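Local coordinates for protein ADP compounds hydrolase NudE (Escherichia coli, PDB 1VHG) that hydrolyses ADP-ribose, NADH and adenosine dinucleotides such as Ap3A and Ap2A, using magnesium or other divalent cations, as a homodimeric Nudix enzyme, at residues T110-L115 and M126-A131; V102-N107 and L134-L139; N48-M53 and G82-G87. All blocks are in the same frame, centred on the assembly; numbering follows the deposited sequence.

Contact 1 of 3, residues T110-L115 and M126-A131; sequences TFLKKL and MNIVVA
The β hairpin of strands 104-116 and 125-136, at one side of the mixed sheet of the Nudix fold, runs here from the hydrogen-bonded pair T110-V130 to the hydrogen-bonded pair L115-M126. The register carries a β bulge: L112 N donates to I128 O at 2.9 Å while I128 N donates to K113 O at 2.8 Å, so L112 and K113 together stand opposite one residue.

On one face lie F111, K114, N127 and V129. With CG anti to its backbone N (chi1 170°), F111 brings its ring close to N127, and CE2 comes 3.3 Å from N127 OD1, the ring and amide planes lying 50° apart. V90 and Y91 of helix 90-101 also meet this ring. The N127 amide is held by its ND2, which donates to A51 O and E50 OE1.

On the face of T110, L115, M126, I128 and V130 the contacts across the hairpin are aliphatic: L115 CD2 meets I128 CD1 at 3.6 Å. L112, turned toward the partner strand at the bulge, brings CD2 to 3.8 Å from V130 CG2; W181 of helix 169-184 packs on T110, L112 and V130. K113 is the exception on this face, its end leading away from the partner strand and its NZ hydrogen-bonding L161 O of the second subunit.

K114 and N127 lie alongside each other, pointing the same way. Their polar ends make no direct hydrogen bond, with K114 NZ 3.6 Å from N127 OD1; instead NZ donates to a water at 2.8 Å, and that water donates weakly to N127 OD1.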
ATOM      1  N   THR A 110      -1.889 -20.422  -5.683  1.00 30.19           N
ATOM      2  CA  THR A 110      -2.455 -20.375  -4.349  1.00 28.63           C
ATOM      3  C   THR A 110      -2.710 -18.947  -3.888  1.00 26.55           C
ATOM      4  O   THR A 110      -1.903 -18.052  -4.017  1.00 26.16           O
ATOM      5  CB  THR A 110      -1.774 -21.244  -3.307  1.00 29.10           C
ATOM      6  OG1 THR A 110      -1.806 -20.592  -2.025  1.00 32.06           O
ATOM      7  CG2 THR A 110      -0.397 -21.661  -3.635  1.00 27.94           C
ATOM      8  N   PHE A 111      -3.974 -18.759  -3.540  1.00 25.95           N
ATOM      9  CA  PHE A 111      -4.551 -17.504  -3.084  1.00 24.89           C
ATOM     10  C   PHE A 111      -4.220 -17.375  -1.602  1.00 24.88           C
ATOM     11  O   PHE A 111      -4.676 -18.078  -0.712  1.00 24.15           O
ATOM     12  CB  PHE A 111      -6.020 -17.421  -3.455  1.00 21.96           C
ATOM     13  CG  PHE A 111      -6.750 -16.279  -2.809  1.00 25.35           C
ATOM     14  CD1 PHE A 111      -7.927 -16.487  -2.111  1.00 24.19           C
ATOM     15  CD2 PHE A 111      -6.228 -14.983  -2.862  1.00 24.48           C
ATOM     16  CE1 PHE A 111      -8.557 -15.438  -1.487  1.00 26.42           C
ATOM     17  CE2 PHE A 111      -6.860 -13.935  -2.230  1.00 22.97           C
ATOM     18  CZ  PHE A 111      -8.027 -14.148  -1.540  1.00 25.43           C
ATOM     19  N   LEU A 112      -3.251 -16.496  -1.357  1.00 25.98           N
ATOM     20  CA  LEU A 112      -2.667 -16.243  -0.059  1.00 26.61           C
ATOM     21  C   LEU A 112      -3.317 -15.243   0.858  1.00 25.80           C
ATOM     22  O   LEU A 112      -3.349 -15.471   2.068  1.00 25.34           O
ATOM     23  CB  LEU A 112      -1.210 -15.766  -0.339  1.00 28.44           C
ATOM     24  CG  LEU A 112      -0.172 -16.189   0.682  1.00 31.38           C
ATOM     25  CD1 LEU A 112      -0.172 -17.707   0.841  1.00 31.28           C
ATOM     26  CD2 LEU A 112       1.207 -15.693   0.279  1.00 29.96           C
ATOM     27  N   LYS A 113      -3.836 -14.142   0.346  1.00 26.17           N
ATOM     28  CA  LYS A 113      -4.414 -13.108   1.214  1.00 28.04           C
ATOM     29  C   LYS A 113      -4.981 -11.986   0.352  1.00 29.33           C
ATOM     30  O   LYS A 113      -4.530 -11.843  -0.801  1.00 29.72           O
ATOM     31  CB  LYS A 113      -3.229 -12.542   2.022  1.00 30.58           C
ATOM     32  CG  LYS A 113      -3.459 -11.376   2.914  1.00 28.70           C
ATOM     33  CD  LYS A 113      -3.360 -11.679   4.376  1.00 29.39           C
ATOM     34  CE  LYS A 113      -4.509 -12.464   4.929  1.00 31.58           C
ATOM     35  NZ  LYS A 113      -4.255 -13.015   6.285  1.00 31.67           N
ATOM     36  N   LYS A 114      -5.926 -11.240   0.873  1.00 29.64           N
ATOM     37  CA  LYS A 114      -6.539 -10.116   0.159  1.00 31.56           C
ATOM     38  C   LYS A 114      -6.283  -8.868   0.993  1.00 32.75           C
ATOM     39  O   LYS A 114      -6.436  -8.950   2.223  1.00 32.98           O
ATOM     40  CB  LYS A 114      -8.035 -10.345   0.014  1.00 34.35           C
ATOM     41  CG  LYS A 114      -8.820  -9.319  -0.773  1.00 35.70           C
ATOM     42  CD  LYS A 114     -10.309  -9.522  -0.537  1.00 39.74           C
ATOM     43  CE  LYS A 114     -11.103  -9.354  -1.834  1.00 43.14           C
ATOM     44  NZ  LYS A 114     -11.592 -10.688  -2.308  1.00 45.31           N
ATOM     45  N   LEU A 115      -5.888  -7.760   0.396  1.00 34.25           N
ATOM     46  CA  LEU A 115      -5.588  -6.554   1.180  1.00 35.47           C
ATOM     47  C   LEU A 115      -6.235  -5.319   0.567  1.00 37.85           C
ATOM     48  O   LEU A 115      -6.376  -5.292  -0.656  1.00 37.31           O
ATOM     49  CB  LEU A 115      -4.090  -6.284   1.078  1.00 32.04           C
ATOM     50  CG  LEU A 115      -3.004  -6.752   1.981  1.00 33.02           C
ATOM     51  CD1 LEU A 115      -3.371  -7.862   2.949  1.00 32.72           C
ATOM     52  CD2 LEU A 115      -1.760  -7.184   1.187  1.00 30.19           C
HETATM   53  N   MSE A 126      -6.533  -5.858  -3.340  1.00 40.28           N
HETATM   54  CA  MSE A 126      -5.500  -6.604  -4.034  1.00 36.15           C
HETATM   55  C   MSE A 126      -5.408  -8.047  -3.596  1.00 32.64           C
HETATM   56  O   MSE A 126      -5.236  -8.353  -2.412  1.00 31.41           O
HETATM   57  CB  MSE A 126      -4.203  -5.852  -3.676  1.00 41.82           C
HETATM   58  CG  MSE A 126      -2.939  -6.569  -4.060  1.00 52.02           C
HETATM   59 SE   MSE A 126      -2.594  -6.367  -5.938  1.00 62.36          SE
HETATM   60  CE  MSE A 126      -1.406  -4.872  -5.872  1.00 57.24           C
ATOM     61  N   ASN A 127      -5.493  -8.990  -4.517  1.00 29.97           N
ATOM     62  CA  ASN A 127      -5.398 -10.403  -4.146  1.00 29.19           C
ATOM     63  C   ASN A 127      -3.988 -10.931  -4.369  1.00 28.85           C
ATOM     64  O   ASN A 127      -3.476 -10.831  -5.491  1.00 29.12           O
ATOM     65  CB  ASN A 127      -6.433 -11.195  -4.963  1.00 25.49           C
ATOM     66  CG  ASN A 127      -7.833 -10.808  -4.549  1.00 24.66           C
ATOM     67  OD1 ASN A 127      -8.366 -11.412  -3.629  1.00 27.00           O
ATOM     68  ND2 ASN A 127      -8.427  -9.796  -5.163  1.00 25.65           N
ATOM     69  N   ILE A 128      -3.316 -11.433  -3.332  1.00 27.58           N
ATOM     70  CA  ILE A 128      -1.961 -11.957  -3.521  1.00 26.45           C
ATOM     71  C   ILE A 128      -1.974 -13.442  -3.843  1.00 25.64           C
ATOM     72  O   ILE A 128      -2.479 -14.253  -3.073  1.00 24.47           O
ATOM     73  CB  ILE A 128      -1.089 -11.703  -2.286  1.00 26.44           C
ATOM     74  CG1 ILE A 128      -0.985 -10.184  -2.067  1.00 25.84           C
ATOM     75  CG2 ILE A 128       0.266 -12.350  -2.435  1.00 22.79           C
ATOM     76  CD1 ILE A 128      -0.308  -9.867  -0.742  1.00 26.39           C
ATOM     77  N   VAL A 129      -1.444 -13.805  -5.002  1.00 25.91           N
ATOM     78  CA  VAL A 129      -1.429 -15.182  -5.444  1.00 28.54           C
ATOM     79  C   VAL A 129      -0.050 -15.755  -5.732  1.00 29.05           C
ATOM     80  O   VAL A 129       0.653 -15.258  -6.617  1.00 28.57           O
ATOM     81  CB  VAL A 129      -2.267 -15.299  -6.765  1.00 29.64           C
ATOM     82  CG1 VAL A 129      -2.184 -16.710  -7.333  1.00 28.58           C
ATOM     83  CG2 VAL A 129      -3.701 -14.897  -6.560  1.00 25.05           C
ATOM     84  N   VAL A 130       0.313 -16.862  -5.091  1.00 29.88           N
ATOM     85  CA  VAL A 130       1.598 -17.522  -5.373  1.00 29.87           C
ATOM     86  C   VAL A 130       1.418 -18.531  -6.526  1.00 30.75           C
ATOM     87  O   VAL A 130       0.568 -19.420  -6.512  1.00 28.36           O
ATOM     88  CB  VAL A 130       2.139 -18.259  -4.150  1.00 28.63           C
ATOM     89  CG1 VAL A 130       3.427 -19.002  -4.484  1.00 28.64           C
ATOM     90  CG2 VAL A 130       2.341 -17.312  -2.985  1.00 30.53           C
ATOM     91  N   ALA A 131       2.276 -18.406  -7.543  1.00 31.33           N
ATOM     92  CA  ALA A 131       2.251 -19.248  -8.726  1.00 30.96           C
ATOM     93  C   ALA A 131       3.404 -20.226  -8.831  1.00 31.57           C
ATOM     94  O   ALA A 131       4.571 -19.820  -8.856  1.00 32.46           O
ATOM     95  CB  ALA A 131       2.318 -18.316  -9.941  1.00 29.41           C
TER
HETATM   96  O   HOH W   1     -11.542 -12.668  -4.235  1.00 46.55           O

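Contact 2 of 3, residues V102-N107 and L134-L139; sequences VGFGAN and LYPESL
Strands 104-106 and 134-136 run antiparallel, 144° between their directions, with G105-Y135 as a hydrogen-bonded pair and F104-P136 and A106-L134 as non-hydrogen-bonded pairs beside it. G105 N donates to Y135 O at 2.9 Å, and Y135 N returns a bond to G105 O at 3.1 Å. Past the strand end the pairing goes on through E137 N to G103 O, a nearly straight bond at 2.9 Å, made at the last residue of the Nudix box.

Y135 places CG between its backbone N and carbonyl carbon (chi1 56°), which carries the ring across to the partner strand. There it lies over G105, whose CA stands 4.0 Å from the ring centroid, 25° off the normal, in a CH-pi contact that the missing side chain allows. N107 OD1 approaches the same ring obliquely. N95 of helix 90-101 meets the hydroxyl through ND2, and its OD1 accepts from A106 N. With an alanine in place of Y135, G105 would probably lose its aromatic cover and N95 ND2 its hydroxyl partner.

On the opposite face, that of A106 and L134, L134 CB sits over a face of the F104 ring, while Y135 O and P136 N lie at its edge. L134 CD2 meets A106 CB at 3.5 Å.

The chemistry is thus mostly main-chain pairing with aromatic cover, and N95 ties this outer end of the hairpin to the Nudix helix.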
ATOM      1  N   VAL A 102       4.712 -12.175 -18.326  1.00 39.05           N
ATOM      2  CA  VAL A 102       5.937 -12.962 -18.161  1.00 37.99           C
ATOM      3  C   VAL A 102       6.055 -14.141 -19.090  1.00 37.22           C
ATOM      4  O   VAL A 102       7.095 -14.799 -19.171  1.00 37.32           O
ATOM      5  CB  VAL A 102       5.949 -13.446 -16.689  1.00 38.02           C
ATOM      6  CG1 VAL A 102       6.984 -14.508 -16.419  1.00 40.63           C
ATOM      7  CG2 VAL A 102       6.173 -12.242 -15.775  1.00 38.31           C
ATOM      8  N   GLY A 103       4.994 -14.523 -19.792  1.00 36.40           N
ATOM      9  CA  GLY A 103       5.025 -15.611 -20.708  1.00 36.99           C
ATOM     10  C   GLY A 103       4.904 -16.989 -20.115  1.00 38.83           C
ATOM     11  O   GLY A 103       5.114 -17.984 -20.835  1.00 39.70           O
ATOM     12  N   PHE A 104       4.395 -17.132 -18.903  1.00 39.18           N
ATOM     13  CA  PHE A 104       4.195 -18.424 -18.303  1.00 38.99           C
ATOM     14  C   PHE A 104       2.774 -18.501 -17.727  1.00 38.92           C
ATOM     15  O   PHE A 104       2.237 -17.502 -17.246  1.00 39.04           O
ATOM     16  CB  PHE A 104       5.124 -18.673 -17.116  1.00 44.76           C
ATOM     17  CG  PHE A 104       6.544 -18.993 -17.419  1.00 52.93           C
ATOM     18  CD1 PHE A 104       6.880 -20.008 -18.304  1.00 55.41           C
ATOM     19  CD2 PHE A 104       7.573 -18.275 -16.817  1.00 55.51           C
ATOM     20  CE1 PHE A 104       8.195 -20.313 -18.580  1.00 56.81           C
ATOM     21  CE2 PHE A 104       8.901 -18.569 -17.086  1.00 56.88           C
ATOM     22  CZ  PHE A 104       9.200 -19.589 -17.965  1.00 57.99           C
ATOM     23  N   GLY A 105       2.243 -19.710 -17.748  1.00 37.49           N
ATOM     24  CA  GLY A 105       0.919 -19.920 -17.083  1.00 35.49           C
ATOM     25  C   GLY A 105       1.355 -20.786 -15.893  1.00 33.68           C
ATOM     26  O   GLY A 105       2.538 -21.156 -15.881  1.00 33.56           O
ATOM     27  N   ALA A 106       0.507 -21.139 -14.964  1.00 33.73           N
ATOM     28  CA  ALA A 106       0.991 -21.990 -13.870  1.00 33.25           C
ATOM     29  C   ALA A 106      -0.021 -23.068 -13.519  1.00 33.25           C
ATOM     30  O   ALA A 106      -1.194 -22.743 -13.385  1.00 33.54           O
ATOM     31  CB  ALA A 106       1.284 -21.170 -12.619  1.00 30.54           C
ATOM     32  N   ASN A 107       0.447 -24.274 -13.220  1.00 34.20           N
ATOM     33  CA  ASN A 107      -0.438 -25.353 -12.804  1.00 34.58           C
ATOM     34  C   ASN A 107      -0.796 -25.261 -11.331  1.00 34.95           C
ATOM     35  O   ASN A 107      -1.762 -25.888 -10.907  1.00 36.12           O
ATOM     36  CB  ASN A 107       0.240 -26.727 -13.004  1.00 35.43           C
ATOM     37  CG  ASN A 107       0.408 -27.002 -14.500  1.00 36.46           C
ATOM     38  OD1 ASN A 107      -0.556 -26.867 -15.240  1.00 30.82           O
ATOM     39  ND2 ASN A 107       1.637 -27.320 -14.903  1.00 38.12           N
ATOM     40  N   LEU A 134       5.277 -23.752 -13.400  1.00 32.29           N
ATOM     41  CA  LEU A 134       5.058 -22.935 -14.587  1.00 33.87           C
ATOM     42  C   LEU A 134       5.279 -23.688 -15.890  1.00 34.39           C
ATOM     43  O   LEU A 134       5.998 -24.694 -15.937  1.00 34.76           O
ATOM     44  CB  LEU A 134       5.959 -21.684 -14.568  1.00 31.55           C
ATOM     45  CG  LEU A 134       6.092 -20.935 -13.239  1.00 31.65           C
ATOM     46  CD1 LEU A 134       6.799 -19.587 -13.414  1.00 30.28           C
ATOM     47  CD2 LEU A 134       4.769 -20.736 -12.542  1.00 24.53           C
ATOM     48  N   TYR A 135       4.628 -23.223 -16.938  1.00 34.56           N
ATOM     49  CA  TYR A 135       4.736 -23.813 -18.273  1.00 37.06           C
ATOM     50  C   TYR A 135       4.666 -22.646 -19.262  1.00 38.31           C
ATOM     51  O   TYR A 135       3.904 -21.709 -19.051  1.00 37.97           O
ATOM     52  CB  TYR A 135       3.637 -24.844 -18.565  1.00 34.72           C
ATOM     53  CG  TYR A 135       2.238 -24.299 -18.384  1.00 32.76           C
ATOM     54  CD1 TYR A 135       1.628 -23.559 -19.392  1.00 33.59           C
ATOM     55  CD2 TYR A 135       1.541 -24.461 -17.199  1.00 32.15           C
ATOM     56  CE1 TYR A 135       0.362 -23.028 -19.243  1.00 32.31           C
ATOM     57  CE2 TYR A 135       0.275 -23.934 -17.029  1.00 32.10           C
ATOM     58  CZ  TYR A 135      -0.308 -23.226 -18.057  1.00 33.07           C
ATOM     59  OH  TYR A 135      -1.571 -22.694 -17.899  1.00 35.43           O
ATOM     60  N   PRO A 136       5.544 -22.637 -20.243  1.00 40.99           N
ATOM     61  CA  PRO A 136       5.581 -21.581 -21.244  1.00 41.44           C
ATOM     62  C   PRO A 136       4.247 -21.464 -21.979  1.00 41.45           C
ATOM     63  O   PRO A 136       3.635 -22.477 -22.340  1.00 41.92           O
ATOM     64  CB  PRO A 136       6.700 -21.974 -22.193  1.00 40.59           C
ATOM     65  CG  PRO A 136       7.472 -23.033 -21.504  1.00 41.32           C
ATOM     66  CD  PRO A 136       6.528 -23.713 -20.540  1.00 41.14           C
ATOM     67  N   GLU A 137       3.758 -20.246 -22.106  1.00 40.16           N
ATOM     68  CA  GLU A 137       2.530 -19.909 -22.785  1.00 40.01           C
ATOM     69  C   GLU A 137       2.402 -18.384 -22.740  1.00 40.61           C
ATOM     70  O   GLU A 137       2.377 -17.794 -21.676  1.00 40.49           O
ATOM     71  CB  GLU A 137       1.260 -20.553 -22.284  1.00 38.74           C
ATOM     72  CG  GLU A 137       0.041 -20.092 -23.045  1.00 39.06           C
ATOM     73  CD  GLU A 137      -1.275 -20.645 -22.600  1.00 43.83           C
ATOM     74  OE1 GLU A 137      -2.317 -20.187 -23.150  1.00 50.33           O
ATOM     75  OE2 GLU A 137      -1.386 -21.520 -21.720  1.00 45.91           O
ATOM     76  N   SER A 138       2.347 -17.753 -23.904  1.00 41.21           N
ATOM     77  CA  SER A 138       2.309 -16.304 -23.934  1.00 40.57           C
ATOM     78  C   SER A 138       1.025 -15.715 -24.451  1.00 39.73           C
ATOM     79  O   SER A 138       0.496 -16.206 -25.432  1.00 40.84           O
ATOM     80  CB  SER A 138       3.502 -15.848 -24.802  1.00 40.08           C
ATOM     81  OG  SER A 138       3.331 -14.483 -25.120  1.00 43.49           O
ATOM     82  N   LEU A 139       0.550 -14.665 -23.811  1.00 39.20           N
ATOM     83  CA  LEU A 139      -0.672 -13.974 -24.198  1.00 39.25           C
ATOM     84  C   LEU A 139      -0.323 -12.504 -24.457  1.00 40.04           C
ATOM     85  O   LEU A 139       0.680 -12.043 -23.918  1.00 40.44           O
ATOM     86  CB  LEU A 139      -1.704 -14.057 -23.107  1.00 36.61           C
ATOM     87  CG  LEU A 139      -2.989 -14.825 -23.202  1.00 36.37           C
ATOM     88  CD1 LEU A 139      -2.929 -16.016 -24.135  1.00 35.68           C
ATOM     89  CD2 LEU A 139      -3.402 -15.286 -21.796  1.00 35.09           C
TER

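Contact 3 of 3, residues N48-M53 and G82-G87; sequences NREAVM and GLIDPG
R49 reaches from the loop before strand 51-56 to the opening residues of the Nudix box, where it meets L83, I84, D85 and P86. From CB the chain starts with CG anti to the backbone N and then bends at chi2 (60°), which brings the end of the side chain up to the box. CD passes I84 O at 3.4 Å. NE donates to that same oxygen at 2.9 Å; the acceptor lies in the guanidinium plane, but the donor stands 46° out of the carbonyl plane, off the lone pairs. CZ lies 3.7 Å from L83 CD1, which rests over one face of the group, and NH2 meets the same methyl at 3.6 Å. P86 CD faces the opposite side, 4.0 Å from R49 NE. NH1 closes the path with a salt bridge to D85 OD1 at 3.3 Å, a weak hydrogen bond with the guanidinium and carboxylate planes 57° apart. I84 O has a second donor as well, a water that itself accepts from E50 N.

Farther in, A51-L83 and V52-G82 pair as antiparallel strands, V52 and G82 exchanging two main-chain bonds, and I84 N donates to E50 O at 2.8 Å beside them. I84 CG1 packs on V52 CB at 3.9 Å, next to A93 of helix 90-101. G82 lies close to E97, which probably binds the divalent cation.

D85 has a further cationic neighbour, R96, in a long, weak ion pair, so its charge is probably shared between two arginines. The start of the box is therefore fixed by main-chain bonds near the predicted metal site, and farther out by an arginine bonding through NE and NH1 and packed on both faces.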
ATOM      1  N   ASN A  48     -15.692  -2.062  -7.342  1.00 63.94           N
ATOM      2  CA  ASN A  48     -15.659  -3.424  -6.825  1.00 62.44           C
ATOM      3  C   ASN A  48     -14.633  -4.184  -7.679  1.00 60.37           C
ATOM      4  O   ASN A  48     -14.478  -5.393  -7.535  1.00 61.37           O
ATOM      5  CB  ASN A  48     -17.029  -4.065  -6.870  1.00 68.16           C
ATOM      6  CG  ASN A  48     -18.053  -3.384  -5.983  1.00 72.64           C
ATOM      7  OD1 ASN A  48     -18.431  -2.228  -6.176  1.00 73.67           O
ATOM      8  ND2 ASN A  48     -18.522  -4.103  -4.959  1.00 74.40           N
ATOM      9  N   ARG A  49     -14.004  -3.444  -8.591  1.00 56.99           N
ATOM     10  CA  ARG A  49     -12.973  -3.968  -9.484  1.00 53.07           C
ATOM     11  C   ARG A  49     -11.735  -4.319  -8.649  1.00 49.49           C
ATOM     12  O   ARG A  49     -11.137  -3.435  -8.030  1.00 50.23           O
ATOM     13  CB  ARG A  49     -12.597  -2.950 -10.558  1.00 52.43           C
ATOM     14  CG  ARG A  49     -11.622  -3.447 -11.612  1.00 52.08           C
ATOM     15  CD  ARG A  49     -12.172  -4.632 -12.350  1.00 52.88           C
ATOM     16  NE  ARG A  49     -11.513  -5.073 -13.530  1.00 54.95           N
ATOM     17  CZ  ARG A  49     -11.150  -4.466 -14.643  1.00 54.79           C
ATOM     18  NH1 ARG A  49     -10.542  -5.178 -15.608  1.00 54.03           N
ATOM     19  NH2 ARG A  49     -11.340  -3.166 -14.817  1.00 51.81           N
ATOM     20  N   GLU A  50     -11.406  -5.602  -8.582  1.00 44.51           N
ATOM     21  CA  GLU A  50     -10.276  -6.012  -7.771  1.00 39.01           C
ATOM     22  C   GLU A  50      -9.017  -6.273  -8.584  1.00 36.30           C
ATOM     23  O   GLU A  50      -9.016  -6.514  -9.778  1.00 33.22           O
ATOM     24  CB  GLU A  50     -10.655  -7.209  -6.914  1.00 38.41           C
ATOM     25  CG  GLU A  50     -11.951  -7.077  -6.153  1.00 37.68           C
ATOM     26  CD  GLU A  50     -12.097  -8.094  -5.048  1.00 39.30           C
ATOM     27  OE1 GLU A  50     -11.491  -9.182  -5.132  1.00 43.92           O
ATOM     28  OE2 GLU A  50     -12.800  -7.840  -4.058  1.00 41.41           O
ATOM     29  N   ALA A  51      -7.889  -6.215  -7.858  1.00 33.74           N
ATOM     30  CA  ALA A  51      -6.584  -6.410  -8.444  1.00 30.54           C
ATOM     31  C   ALA A  51      -6.036  -7.771  -8.034  1.00 29.78           C
ATOM     32  O   ALA A  51      -6.581  -8.393  -7.140  1.00 29.23           O
ATOM     33  CB  ALA A  51      -5.606  -5.344  -7.991  1.00 27.04           C
ATOM     34  N   VAL A  52      -4.994  -8.188  -8.743  1.00 29.56           N
ATOM     35  CA  VAL A  52      -4.340  -9.453  -8.442  1.00 28.81           C
ATOM     36  C   VAL A  52      -2.838  -9.191  -8.593  1.00 27.82           C
ATOM     37  O   VAL A  52      -2.469  -8.332  -9.373  1.00 25.78           O
ATOM     38  CB  VAL A  52      -4.782 -10.654  -9.272  1.00 30.86           C
ATOM     39  CG1 VAL A  52      -4.471 -10.493 -10.754  1.00 25.66           C
ATOM     40  CG2 VAL A  52      -4.170 -11.948  -8.717  1.00 27.48           C
HETATM   41  N   MSE A  53      -2.083  -9.853  -7.755  1.00 28.98           N
HETATM   42  CA  MSE A  53      -0.637  -9.778  -7.674  1.00 30.33           C
HETATM   43  C   MSE A  53      -0.072 -11.201  -7.648  1.00 29.77           C
HETATM   44  O   MSE A  53      -0.463 -12.008  -6.804  1.00 29.02           O
HETATM   45  CB  MSE A  53      -0.235  -9.039  -6.409  1.00 36.71           C
HETATM   46  CG  MSE A  53       1.207  -8.586  -6.390  1.00 48.60           C
HETATM   47 SE   MSE A  53       1.714  -7.905  -4.683  1.00 61.54          SE
HETATM   48  CE  MSE A  53       3.438  -7.235  -4.996  1.00 56.89           C
ATOM     49  N   GLY A  82      -1.973  -6.853 -11.759  1.00 33.76           N
ATOM     50  CA  GLY A  82      -2.990  -6.676 -12.783  1.00 32.48           C
ATOM     51  C   GLY A  82      -4.404  -6.677 -12.208  1.00 32.82           C
ATOM     52  O   GLY A  82      -4.666  -6.955 -11.037  1.00 32.11           O
ATOM     53  N   LEU A  83      -5.359  -6.332 -13.059  1.00 32.21           N
ATOM     54  CA  LEU A  83      -6.749  -6.300 -12.693  1.00 32.29           C
ATOM     55  C   LEU A  83      -7.413  -7.652 -12.936  1.00 32.62           C
ATOM     56  O   LEU A  83      -6.980  -8.436 -13.762  1.00 32.90           O
ATOM     57  CB  LEU A  83      -7.509  -5.235 -13.491  1.00 30.33           C
ATOM     58  CG  LEU A  83      -7.088  -3.800 -13.188  1.00 32.85           C
ATOM     59  CD1 LEU A  83      -7.870  -2.814 -14.045  1.00 34.02           C
ATOM     60  CD2 LEU A  83      -7.281  -3.479 -11.712  1.00 31.89           C
ATOM     61  N   ILE A  84      -8.452  -7.919 -12.160  1.00 33.68           N
ATOM     62  CA  ILE A  84      -9.231  -9.151 -12.316  1.00 33.26           C
ATOM     63  C   ILE A  84     -10.401  -8.773 -13.223  1.00 33.40           C
ATOM     64  O   ILE A  84     -11.179  -7.903 -12.806  1.00 34.04           O
ATOM     65  CB  ILE A  84      -9.771  -9.638 -10.959  1.00 30.09           C
ATOM     66  CG1 ILE A  84      -8.602 -10.054 -10.053  1.00 28.57           C
ATOM     67  CG2 ILE A  84     -10.752 -10.775 -11.183  1.00 26.39           C
ATOM     68  CD1 ILE A  84      -9.008 -10.447  -8.653  1.00 24.57           C
ATOM     69  N   ASP A  85     -10.502  -9.313 -14.420  1.00 33.17           N
ATOM     70  CA  ASP A  85     -11.650  -8.886 -15.249  1.00 34.64           C
ATOM     71  C   ASP A  85     -12.974  -9.415 -14.701  1.00 33.97           C
ATOM     72  O   ASP A  85     -13.078 -10.494 -14.127  1.00 32.84           O
ATOM     73  CB  ASP A  85     -11.473  -9.304 -16.688  1.00 34.69           C
ATOM     74  CG  ASP A  85     -10.144  -8.962 -17.319  1.00 36.85           C
ATOM     75  OD1 ASP A  85      -9.418  -8.026 -16.926  1.00 38.27           O
ATOM     76  OD2 ASP A  85      -9.789  -9.672 -18.288  1.00 38.14           O
ATOM     77  N   PRO A  86     -14.024  -8.636 -14.894  1.00 33.77           N
ATOM     78  CA  PRO A  86     -15.364  -9.048 -14.483  1.00 33.56           C
ATOM     79  C   PRO A  86     -15.585 -10.494 -14.905  1.00 33.09           C
ATOM     80  O   PRO A  86     -15.355 -10.853 -16.068  1.00 33.84           O
ATOM     81  CB  PRO A  86     -16.276  -8.128 -15.294  1.00 33.76           C
ATOM     82  CG  PRO A  86     -15.476  -6.899 -15.519  1.00 34.31           C
ATOM     83  CD  PRO A  86     -14.021  -7.335 -15.600  1.00 34.00           C
ATOM     84  N   GLY A  87     -16.001 -11.355 -13.996  1.00 32.21           N
ATOM     85  CA  GLY A  87     -16.244 -12.745 -14.275  1.00 30.59           C
ATOM     86  C   GLY A  87     -15.120 -13.684 -13.919  1.00 30.89           C
ATOM     87  O   GLY A  87     -15.386 -14.853 -13.596  1.00 31.34           O
TER
HETATM   88  O   HOH W   2     -12.878  -7.399 -10.549  1.00 38.20           O

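How the contacts relate
Contacts 1 and 2 belong to one hairpin, strands 104-116 and 125-136, while contact 3 pairs the sheet's other outer strand, 80-83, with 51-56. Strand 51-56 lies beside 125-136, so contacts 1 and 3 are bound directly: V129 N lies 2.7 Å from M53 O, a probable hydrogen bond. Both are partly buried near the chain centre. Contact 2 lies at the surface, about 18 Å from contact 1 between centres, yet A106 CB still packs on A131 CB. Aliphatic contacts prevail between the strands of contact 1 on one face; contact 2 combines main-chain pairing with aromatic rings, and a charged arginine marks contact 3. Contacts 2 and 3 hold opposite ends of the Nudix box.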